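Local coordinates for hypothetical protein (Ruminococcus gnavus, PDB 4QAN), which is of unknown function but adopts a cystatin-like fold, as a divergent member of the NTF2-like superfamily, and can bind a magnesium ion, at residues A[215-229]-A[340-354]. Numbering follows the deposited sequence.
Sequences PISEKTPQRAVEQFI and YTLCRQEDGWQIQSL
P221 lies flat on the indole of W349, its CD 3.6 Å from the centroid of the five-membered ring and almost on the ring normal, a CH-pi contact; R344 CB covers the opposite face. One turn on, V225 straddles two side chains of strand 340-344: CG1 sits over the Y340 ring, 3.9 Å from its centroid, while CG2 meets L342 CD2. F228 points toward the sheet, chi1 of 171° setting CG anti to the backbone N, and I351 CD1 lies over one ring face, 3.4 Å from F228 CG, while L354 CD2 touches CZ. The Y340 ring stands nearly perpendicular to that of F228 (88°), its OH near the F228 ring plane and hydrogen-bonded to Y329 OH. Ahead of the helix, E218 and W349 form a single antiparallel hydrogen-bonded bridge: W349 N donates to E218 O at 2.7 Å, and E218 N returns a longer bond to W349 O. K219, its chain bent at chi2 (-85°), carries NZ back to D347 O, 2.7 Å away, in the carbonyl plane. Q350 NE2 donates to I216 O at 3.1 Å from well above the carbonyl plane and also bonds T245 O; two carbonyls thus share this amide nitrogen, the I216 bond being bent. T220, the N-cap residue two positions past the bridge, accepts from R223 N through OG1, capping the first turn. Y263 of helix 254-275 also packs on F228, I351 and L354. Apolar side chains thus seat the helix on the curled sheet of the cystatin-like domain, while backbone, amide and ammonium bonds, satisfying I216 O, E218 O and D347 O, fix the register of lead-in 216-219.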
ATOM      1  N   PRO A 215      12.565 -11.710   4.334  1.00 36.62           N
ATOM      2  CA  PRO A 215      13.848 -11.025   4.213  1.00 35.10           C
ATOM      3  C   PRO A 215      14.745 -11.661   3.143  1.00 36.04           C
ATOM      4  O   PRO A 215      14.817 -12.879   3.058  1.00 36.48           O
ATOM      5  CB  PRO A 215      14.475 -11.226   5.597  1.00 35.47           C
ATOM      6  CG  PRO A 215      13.309 -11.362   6.498  1.00 37.82           C
ATOM      7  CD  PRO A 215      12.353 -12.201   5.704  1.00 38.52           C
ATOM      8  N   ILE A 216      15.379 -10.841   2.306  1.00 35.19           N
ATOM      9  CA  ILE A 216      16.517 -11.296   1.498  1.00 35.44           C
ATOM     10  C   ILE A 216      17.648 -10.295   1.651  1.00 35.33           C
ATOM     11  O   ILE A 216      17.409  -9.107   1.893  1.00 33.03           O
ATOM     12  CB  ILE A 216      16.192 -11.482  -0.003  1.00 36.91           C
ATOM     13  CG1 ILE A 216      15.773 -10.165  -0.642  1.00 41.56           C
ATOM     14  CG2 ILE A 216      15.114 -12.544  -0.199  1.00 36.16           C
ATOM     15  CD1 ILE A 216      15.482 -10.294  -2.125  1.00 47.02           C
ATOM     16  N   SER A 217      18.871 -10.778   1.489  1.00 36.44           N
ATOM     17  CA  SER A 217      20.055  -9.973   1.718  1.00 36.23           C
ATOM     18  C   SER A 217      21.143 -10.320   0.703  1.00 34.43           C
ATOM     19  O   SER A 217      21.007 -11.261  -0.038  1.00 31.94           O
ATOM     20  CB  SER A 217      20.559 -10.234   3.139  1.00 36.58           C
ATOM     21  OG  SER A 217      20.988 -11.576   3.301  1.00 37.46           O
ATOM     22  N   GLU A 218      22.216  -9.541   0.694  1.00 34.01           N
ATOM     23  CA  GLU A 218      23.405  -9.833  -0.106  1.00 34.06           C
ATOM     24  C   GLU A 218      24.625  -9.673   0.792  1.00 35.45           C
ATOM     25  O   GLU A 218      24.533  -9.073   1.867  1.00 35.19           O
ATOM     26  CB  GLU A 218      23.503  -8.871  -1.293  1.00 33.56           C
ATOM     27  CG  GLU A 218      22.346  -8.947  -2.280  1.00 34.99           C
ATOM     28  CD  GLU A 218      22.217 -10.291  -3.000  1.00 34.64           C
ATOM     29  OE1 GLU A 218      23.126 -11.138  -2.902  1.00 37.35           O
ATOM     30  OE2 GLU A 218      21.192 -10.506  -3.675  1.00 36.69           O
ATOM     31  N   LYS A 219      25.772 -10.168   0.352  1.00 35.47           N
ATOM     32  CA  LYS A 219      26.928 -10.269   1.235  1.00 37.60           C
ATOM     33  C   LYS A 219      27.672  -8.976   1.454  1.00 37.15           C
ATOM     34  O   LYS A 219      28.444  -8.877   2.394  1.00 43.07           O
ATOM     35  CB  LYS A 219      27.895 -11.344   0.750  1.00 42.10           C
ATOM     36  CG  LYS A 219      27.348 -12.740   0.953  1.00 44.51           C
ATOM     37  CD  LYS A 219      27.638 -13.230   2.351  1.00 48.89           C
ATOM     38  CE  LYS A 219      26.842 -14.476   2.663  1.00 50.82           C
ATOM     39  NZ  LYS A 219      26.937 -14.736   4.114  1.00 55.07           N
ATOM     40  N   THR A 220      27.454  -7.985   0.611  1.00 36.40           N
ATOM     41  CA  THR A 220      28.039  -6.670   0.851  1.00 38.89           C
ATOM     42  C   THR A 220      26.933  -5.647   0.764  1.00 35.87           C
ATOM     43  O   THR A 220      25.912  -5.905   0.132  1.00 37.09           O
ATOM     44  CB  THR A 220      29.121  -6.311  -0.189  1.00 39.82           C
ATOM     45  OG1 THR A 220      28.491  -6.016  -1.437  1.00 36.12           O
ATOM     46  CG2 THR A 220      30.115  -7.458  -0.367  1.00 41.78           C
ATOM     47  N   PRO A 221      27.131  -4.476   1.391  1.00 37.81           N
ATOM     48  CA  PRO A 221      26.093  -3.448   1.307  1.00 35.95           C
ATOM     49  C   PRO A 221      25.877  -2.963  -0.142  1.00 34.39           C
ATOM     50  O   PRO A 221      24.737  -2.847  -0.587  1.00 33.97           O
ATOM     51  CB  PRO A 221      26.600  -2.338   2.246  1.00 36.44           C
ATOM     52  CG  PRO A 221      28.049  -2.595   2.446  1.00 39.05           C
ATOM     53  CD  PRO A 221      28.253  -4.074   2.258  1.00 40.29           C
ATOM     54  N   GLN A 222      26.959  -2.732  -0.878  1.00 33.58           N
ATOM     55  CA  GLN A 222      26.864  -2.360  -2.298  1.00 33.66           C
ATOM     56  C   GLN A 222      26.011  -3.350  -3.122  1.00 31.55           C
ATOM     57  O   GLN A 222      25.198  -2.936  -3.947  1.00 30.78           O
ATOM     58  CB  GLN A 222      28.257  -2.256  -2.934  1.00 36.12           C
ATOM     59  CG  GLN A 222      29.136  -1.125  -2.399  1.00 39.23           C
ATOM     60  CD  GLN A 222      30.130  -1.580  -1.338  1.00 45.26           C
ATOM     61  OE1 GLN A 222      29.902  -2.570  -0.617  1.00 47.93           O
ATOM     62  NE2 GLN A 222      31.251  -0.862  -1.237  1.00 44.09           N
ATOM     63  N   ARG A 223      26.204  -4.647  -2.901  1.00 32.65           N
ATOM     64  CA  ARG A 223      25.500  -5.660  -3.677  1.00 32.38           C
ATOM     65  C   ARG A 223      24.007  -5.677  -3.349  1.00 29.57           C
ATOM     66  O   ARG A 223      23.167  -5.971  -4.207  1.00 30.15           O
ATOM     67  CB  ARG A 223      26.136  -7.034  -3.483  1.00 34.03           C
ATOM     68  CG  ARG A 223      25.594  -8.091  -4.432  1.00 31.52           C
ATOM     69  CD  ARG A 223      26.281  -9.414  -4.230  1.00 35.01           C
ATOM     70  NE  ARG A 223      27.731  -9.314  -4.348  1.00 34.60           N
ATOM     71  CZ  ARG A 223      28.584 -10.262  -3.982  1.00 33.56           C
ATOM     72  NH1 ARG A 223      28.153 -11.400  -3.471  1.00 34.76           N
ATOM     73  NH2 ARG A 223      29.878 -10.066  -4.139  1.00 34.50           N
ATOM     74  N   ALA A 224      23.666  -5.323  -2.121  1.00 30.69           N
ATOM     75  CA  ALA A 224      22.256  -5.183  -1.743  1.00 29.29           C
ATOM     76  C   ALA A 224      21.592  -4.101  -2.587  1.00 29.22           C
ATOM     77  O   ALA A 224      20.503  -4.308  -3.124  1.00 27.56           O
ATOM     78  CB  ALA A 224      22.132  -4.857  -0.265  1.00 29.07           C
ATOM     79  N   VAL A 225      22.278  -2.960  -2.708  1.00 29.09           N
ATOM     80  CA  VAL A 225      21.801  -1.825  -3.481  1.00 28.53           C
ATOM     81  C   VAL A 225      21.738  -2.189  -4.964  1.00 28.73           C
ATOM     82  O   VAL A 225      20.750  -1.875  -5.643  1.00 27.83           O
ATOM     83  CB  VAL A 225      22.704  -0.583  -3.260  1.00 31.46           C
ATOM     84  CG1 VAL A 225      22.293   0.563  -4.166  1.00 30.46           C
ATOM     85  CG2 VAL A 225      22.652  -0.154  -1.801  1.00 30.43           C
ATOM     86  N   GLU A 226      22.777  -2.871  -5.448  1.00 28.12           N
ATOM     87  CA  GLU A 226      22.834  -3.315  -6.848  1.00 29.22           C
ATOM     88  C   GLU A 226      21.662  -4.231  -7.222  1.00 28.64           C
ATOM     89  O   GLU A 226      21.031  -4.037  -8.265  1.00 27.52           O
ATOM     90  CB  GLU A 226      24.170  -3.997  -7.153  1.00 30.32           C
ATOM     91  CG  GLU A 226      25.341  -3.012  -7.266  1.00 33.60           C
ATOM     92  CD  GLU A 226      26.709  -3.601  -6.880  1.00 40.47           C
ATOM     93  OE1 GLU A 226      26.827  -4.839  -6.702  1.00 40.31           O
ATOM     94  OE2 GLU A 226      27.687  -2.817  -6.733  1.00 43.75           O
ATOM     95  N   GLN A 227      21.343  -5.199  -6.373  1.00 27.01           N
ATOM     96  CA  GLN A 227      20.299  -6.150  -6.717  1.00 28.09           C
ATOM     97  C   GLN A 227      18.930  -5.582  -6.535  1.00 27.17           C
ATOM     98  O   GLN A 227      18.017  -6.011  -7.214  1.00 27.28           O
ATOM     99  CB  GLN A 227      20.418  -7.459  -5.936  1.00 30.57           C
ATOM    100  CG  GLN A 227      21.461  -8.427  -6.480  1.00 33.77           C
ATOM    101  CD  GLN A 227      21.180  -8.825  -7.920  1.00 37.29           C
ATOM    102  OE1 GLN A 227      21.931  -8.459  -8.815  1.00 33.81           O
ATOM    103  NE2 GLN A 227      20.080  -9.567  -8.149  1.00 34.70           N
ATOM    104  N   PHE A 228      18.784  -4.660  -5.581  1.00 28.14           N
ATOM    105  CA  PHE A 228      17.573  -3.854  -5.414  1.00 26.93           C
ATOM    106  C   PHE A 228      17.242  -3.083  -6.698  1.00 25.39           C
ATOM    107  O   PHE A 228      16.136  -3.183  -7.226  1.00 26.03           O
ATOM    108  CB  PHE A 228      17.791  -2.905  -4.230  1.00 28.80           C
ATOM    109  CG  PHE A 228      16.725  -1.845  -4.052  1.00 30.07           C
ATOM    110  CD1 PHE A 228      15.478  -2.169  -3.542  1.00 30.43           C
ATOM    111  CD2 PHE A 228      17.004  -0.512  -4.318  1.00 29.44           C
ATOM    112  CE1 PHE A 228      14.522  -1.188  -3.334  1.00 30.77           C
ATOM    113  CE2 PHE A 228      16.046   0.469  -4.106  1.00 31.82           C
ATOM    114  CZ  PHE A 228      14.798   0.122  -3.621  1.00 29.14           C
ATOM    115  N   ILE A 229      18.224  -2.364  -7.236  1.00 25.31           N
ATOM    116  CA  ILE A 229      18.050  -1.675  -8.518  1.00 26.00           C
ATOM    117  C   ILE A 229      17.814  -2.633  -9.695  1.00 27.44           C
ATOM    118  O   ILE A 229      17.053  -2.324 -10.599  1.00 29.36           O
ATOM    119  CB  ILE A 229      19.229  -0.705  -8.785  1.00 27.69           C
ATOM    120  CG1 ILE A 229      19.240   0.400  -7.706  1.00 28.08           C
ATOM    121  CG2 ILE A 229      19.177  -0.120 -10.190  1.00 29.17           C
ATOM    122  CD1 ILE A 229      17.958   1.205  -7.575  1.00 26.30           C
ATOM    123  N   TYR A 340      21.042   5.752   0.715  1.00 31.35           N
ATOM    124  CA  TYR A 340      20.616   4.509   1.354  1.00 31.44           C
ATOM    125  C   TYR A 340      21.181   4.429   2.752  1.00 31.81           C
ATOM    126  O   TYR A 340      22.250   4.966   3.037  1.00 31.01           O
ATOM    127  CB  TYR A 340      21.130   3.295   0.585  1.00 31.10           C
ATOM    128  CG  TYR A 340      20.536   3.098  -0.780  1.00 27.69           C
ATOM    129  CD1 TYR A 340      21.045   3.775  -1.883  1.00 27.76           C
ATOM    130  CD2 TYR A 340      19.487   2.223  -0.970  1.00 26.90           C
ATOM    131  CE1 TYR A 340      20.514   3.591  -3.138  1.00 27.46           C
ATOM    132  CE2 TYR A 340      18.944   2.032  -2.214  1.00 27.69           C
ATOM    133  CZ  TYR A 340      19.472   2.711  -3.302  1.00 28.07           C
ATOM    134  OH  TYR A 340      18.924   2.516  -4.533  1.00 29.23           O
ATOM    135  N   THR A 341      20.442   3.768   3.633  1.00 31.99           N
ATOM    136  CA  THR A 341      20.955   3.400   4.948  1.00 29.14           C
ATOM    137  C   THR A 341      20.789   1.898   4.966  1.00 29.80           C
ATOM    138  O   THR A 341      19.688   1.399   4.725  1.00 29.30           O
ATOM    139  CB  THR A 341      20.181   4.062   6.111  1.00 29.01           C
ATOM    140  OG1 THR A 341      20.298   5.485   6.036  1.00 29.56           O
ATOM    141  CG2 THR A 341      20.721   3.604   7.449  1.00 31.02           C
ATOM    142  N   LEU A 342      21.884   1.181   5.206  1.00 30.71           N
ATOM    143  CA  LEU A 342      21.896  -0.283   5.152  1.00 30.57           C
ATOM    144  C   LEU A 342      22.231  -0.883   6.502  1.00 30.42           C
ATOM    145  O   LEU A 342      23.018  -0.293   7.268  1.00 29.87           O
ATOM    146  CB  LEU A 342      22.919  -0.745   4.125  1.00 31.85           C
ATOM    147  CG  LEU A 342      22.598  -0.207   2.723  1.00 34.50           C
ATOM    148  CD1 LEU A 342      23.866   0.270   2.043  1.00 35.77           C
ATOM    149  CD2 LEU A 342      21.884  -1.267   1.903  1.00 38.77           C
ATOM    150  N   CYS A 343      21.630  -2.044   6.788  1.00 31.26           N
ATOM    151  CA  CYS A 343      21.839  -2.749   8.049  1.00 36.09           C
ATOM    152  C   CYS A 343      22.294  -4.197   7.825  1.00 39.39           C
ATOM    153  O   CYS A 343      21.803  -4.904   6.934  1.00 37.34           O
ATOM    154  CB  CYS A 343      20.585  -2.713   8.930  1.00 38.10           C
ATOM    155  SG  CYS A 343      19.127  -3.453   8.156  1.00 46.51           S
ATOM    156  N   ARG A 344      23.230  -4.608   8.673  1.00 42.20           N
ATOM    157  CA  ARG A 344      23.889  -5.905   8.610  1.00 46.40           C
ATOM    158  C   ARG A 344      23.099  -6.886   9.438  1.00 44.74           C
ATOM    159  O   ARG A 344      22.991  -6.717  10.633  1.00 45.84           O
ATOM    160  CB  ARG A 344      25.310  -5.764   9.177  1.00 49.80           C
ATOM    161  CG  ARG A 344      26.237  -6.978   9.120  1.00 56.41           C
ATOM    162  CD  ARG A 344      27.607  -6.555   9.650  1.00 64.22           C
ATOM    163  NE  ARG A 344      28.555  -7.648   9.886  1.00 79.95           N
ATOM    164  CZ  ARG A 344      29.304  -8.244   8.954  1.00 84.45           C
ATOM    165  NH1 ARG A 344      29.222  -7.897   7.673  1.00 89.82           N
ATOM    166  NH2 ARG A 344      30.135  -9.218   9.308  1.00 79.24           N
ATOM    167  N   GLN A 345      22.526  -7.889   8.790  1.00 47.58           N
ATOM    168  CA  GLN A 345      21.877  -8.996   9.473  1.00 51.19           C
ATOM    169  C   GLN A 345      22.898 -10.121   9.599  1.00 53.59           C
ATOM    170  O   GLN A 345      24.086  -9.918   9.317  1.00 50.62           O
ATOM    171  CB  GLN A 345      20.671  -9.466   8.671  1.00 57.05           C
ATOM    172  CG  GLN A 345      19.748  -8.343   8.214  1.00 62.48           C
ATOM    173  CD  GLN A 345      19.039  -7.622   9.353  1.00 63.86           C
ATOM    174  OE1 GLN A 345      18.557  -6.506   9.175  1.00 77.69           O
ATOM    175  NE2 GLN A 345      18.958  -8.259  10.516  1.00 64.35           N
ATOM    176  N   GLU A 346      22.445 -11.297  10.022  1.00 61.08           N
ATOM    177  CA  GLU A 346      23.339 -12.447  10.174  1.00 69.88           C
ATOM    178  C   GLU A 346      23.934 -12.909   8.847  1.00 67.91           C
ATOM    179  O   GLU A 346      25.149 -13.082   8.738  1.00 68.93           O
ATOM    180  CB  GLU A 346      22.617 -13.625  10.837  1.00 79.15           C
ATOM    181  CG  GLU A 346      22.967 -13.819  12.304  1.00 92.88           C
ATOM    182  CD  GLU A 346      22.826 -15.263  12.748  1.00107.09           C
ATOM    183  OE1 GLU A 346      23.383 -16.157  12.070  1.00 99.24           O
ATOM    184  OE2 GLU A 346      22.165 -15.505  13.780  1.00126.88           O
ATOM    185  N   ASP A 347      23.075 -13.104   7.851  1.00 65.39           N
ATOM    186  CA  ASP A 347      23.503 -13.585   6.527  1.00 73.00           C
ATOM    187  C   ASP A 347      24.304 -12.508   5.796  1.00 69.59           C
ATOM    188  O   ASP A 347      25.324 -12.792   5.170  1.00 77.87           O
ATOM    189  CB  ASP A 347      22.304 -13.973   5.649  1.00 80.16           C
ATOM    190  CG  ASP A 347      21.143 -14.536   6.443  1.00 88.63           C
ATOM    191  OD1 ASP A 347      21.156 -15.750   6.738  1.00 90.80           O
ATOM    192  OD2 ASP A 347      20.217 -13.755   6.766  1.00 96.46           O
ATOM    193  N   GLY A 348      23.825 -11.271   5.878  1.00 54.77           N
ATOM    194  CA  GLY A 348      24.419 -10.175   5.140  1.00 48.44           C
ATOM    195  C   GLY A 348      23.599  -8.909   5.269  1.00 43.53           C
ATOM    196  O   GLY A 348      22.864  -8.731   6.248  1.00 43.56           O
ATOM    197  N   TRP A 349      23.708  -8.049   4.261  1.00 38.30           N
ATOM    198  CA  TRP A 349      23.177  -6.696   4.314  1.00 34.30           C
ATOM    199  C   TRP A 349      21.825  -6.526   3.659  1.00 31.88           C
ATOM    200  O   TRP A 349      21.537  -7.139   2.630  1.00 31.40           O
ATOM    201  CB  TRP A 349      24.155  -5.725   3.670  1.00 33.54           C
ATOM    202  CG  TRP A 349      25.412  -5.701   4.382  1.00 35.74           C
ATOM    203  CD1 TRP A 349      26.421  -6.599   4.271  1.00 37.90           C
ATOM    204  CD2 TRP A 349      25.820  -4.748   5.361  1.00 37.78           C
ATOM    205  NE1 TRP A 349      27.441  -6.264   5.110  1.00 38.96           N
ATOM    206  CE2 TRP A 349      27.100  -5.131   5.797  1.00 39.84           C
ATOM    207  CE3 TRP A 349      25.228  -3.603   5.911  1.00 37.13           C
ATOM    208  CZ2 TRP A 349      27.811  -4.409   6.760  1.00 41.35           C
ATOM    209  CZ3 TRP A 349      25.924  -2.884   6.859  1.00 38.08           C
ATOM    210  CH2 TRP A 349      27.209  -3.288   7.278  1.00 41.91           C
ATOM    211  N   GLN A 350      21.022  -5.649   4.268  1.00 31.83           N
ATOM    212  CA  GLN A 350      19.702  -5.238   3.770  1.00 29.12           C
ATOM    213  C   GLN A 350      19.579  -3.733   3.744  1.00 29.51           C
ATOM    214  O   GLN A 350      20.395  -3.006   4.343  1.00 30.54           O
ATOM    215  CB  GLN A 350      18.616  -5.779   4.682  1.00 30.09           C
ATOM    216  CG  GLN A 350      18.465  -7.286   4.613  1.00 33.86           C
ATOM    217  CD  GLN A 350      17.229  -7.767   5.351  1.00 35.65           C
ATOM    218  OE1 GLN A 350      17.219  -7.850   6.581  1.00 39.88           O
ATOM    219  NE2 GLN A 350      16.179  -8.093   4.604  1.00 34.20           N
ATOM    220  N   ILE A 351      18.544  -3.261   3.064  1.00 29.22           N
ATOM    221  CA  ILE A 351      18.246  -1.840   3.026  1.00 28.47           C
ATOM    222  C   ILE A 351      17.408  -1.502   4.252  1.00 30.22           C
ATOM    223  O   ILE A 351      16.381  -2.112   4.472  1.00 29.25           O
ATOM    224  CB  ILE A 351      17.525  -1.436   1.744  1.00 26.32           C
ATOM    225  CG1 ILE A 351      18.432  -1.650   0.528  1.00 29.69           C
ATOM    226  CG2 ILE A 351      17.081   0.026   1.805  1.00 28.79           C
ATOM    227  CD1 ILE A 351      17.710  -1.544  -0.821  1.00 29.72           C
ATOM    228  N   GLN A 352      17.871  -0.557   5.068  1.00 30.97           N
ATOM    229  CA  GLN A 352      17.047  -0.052   6.184  1.00 31.83           C
ATOM    230  C   GLN A 352      16.118   1.065   5.718  1.00 30.02           C
ATOM    231  O   GLN A 352      14.927   1.034   6.006  1.00 34.52           O
ATOM    232  CB  GLN A 352      17.910   0.419   7.335  1.00 32.57           C
ATOM    233  CG  GLN A 352      17.128   0.984   8.513  1.00 36.88           C
ATOM    234  CD  GLN A 352      18.017   1.227   9.714  1.00 38.87           C
ATOM    235  OE1 GLN A 352      18.263   2.362  10.088  1.00 41.73           O
ATOM    236  NE2 GLN A 352      18.516   0.156  10.313  1.00 44.14           N
ATOM    237  N   SER A 353      16.643   1.997   4.932  1.00 27.30           N
ATOM    238  CA  SER A 353      15.822   3.049   4.327  1.00 26.94           C
ATOM    239  C   SER A 353      16.442   3.618   3.057  1.00 25.54           C
ATOM    240  O   SER A 353      17.625   3.451   2.789  1.00 26.48           O
ATOM    241  CB  SER A 353      15.556   4.192   5.329  1.00 27.15           C
ATOM    242  OG  SER A 353      16.717   4.976   5.492  1.00 28.54           O
ATOM    243  N   LEU A 354      15.607   4.286   2.280  1.00 26.39           N
ATOM    244  CA  LEU A 354      16.022   4.960   1.077  1.00 26.59           C
ATOM    245  C   LEU A 354      16.393   6.416   1.403  1.00 27.64           C
ATOM    246  O   LEU A 354      16.061   7.339   0.661  1.00 29.43           O
ATOM    247  CB  LEU A 354      14.911   4.865   0.017  1.00 25.08           C
ATOM    248  CG  LEU A 354      14.548   3.427  -0.382  1.00 28.43           C
ATOM    249  CD1 LEU A 354      13.386   3.356  -1.379  1.00 28.29           C
ATOM    250  CD2 LEU A 354      15.761   2.674  -0.916  1.00 27.25           C
TER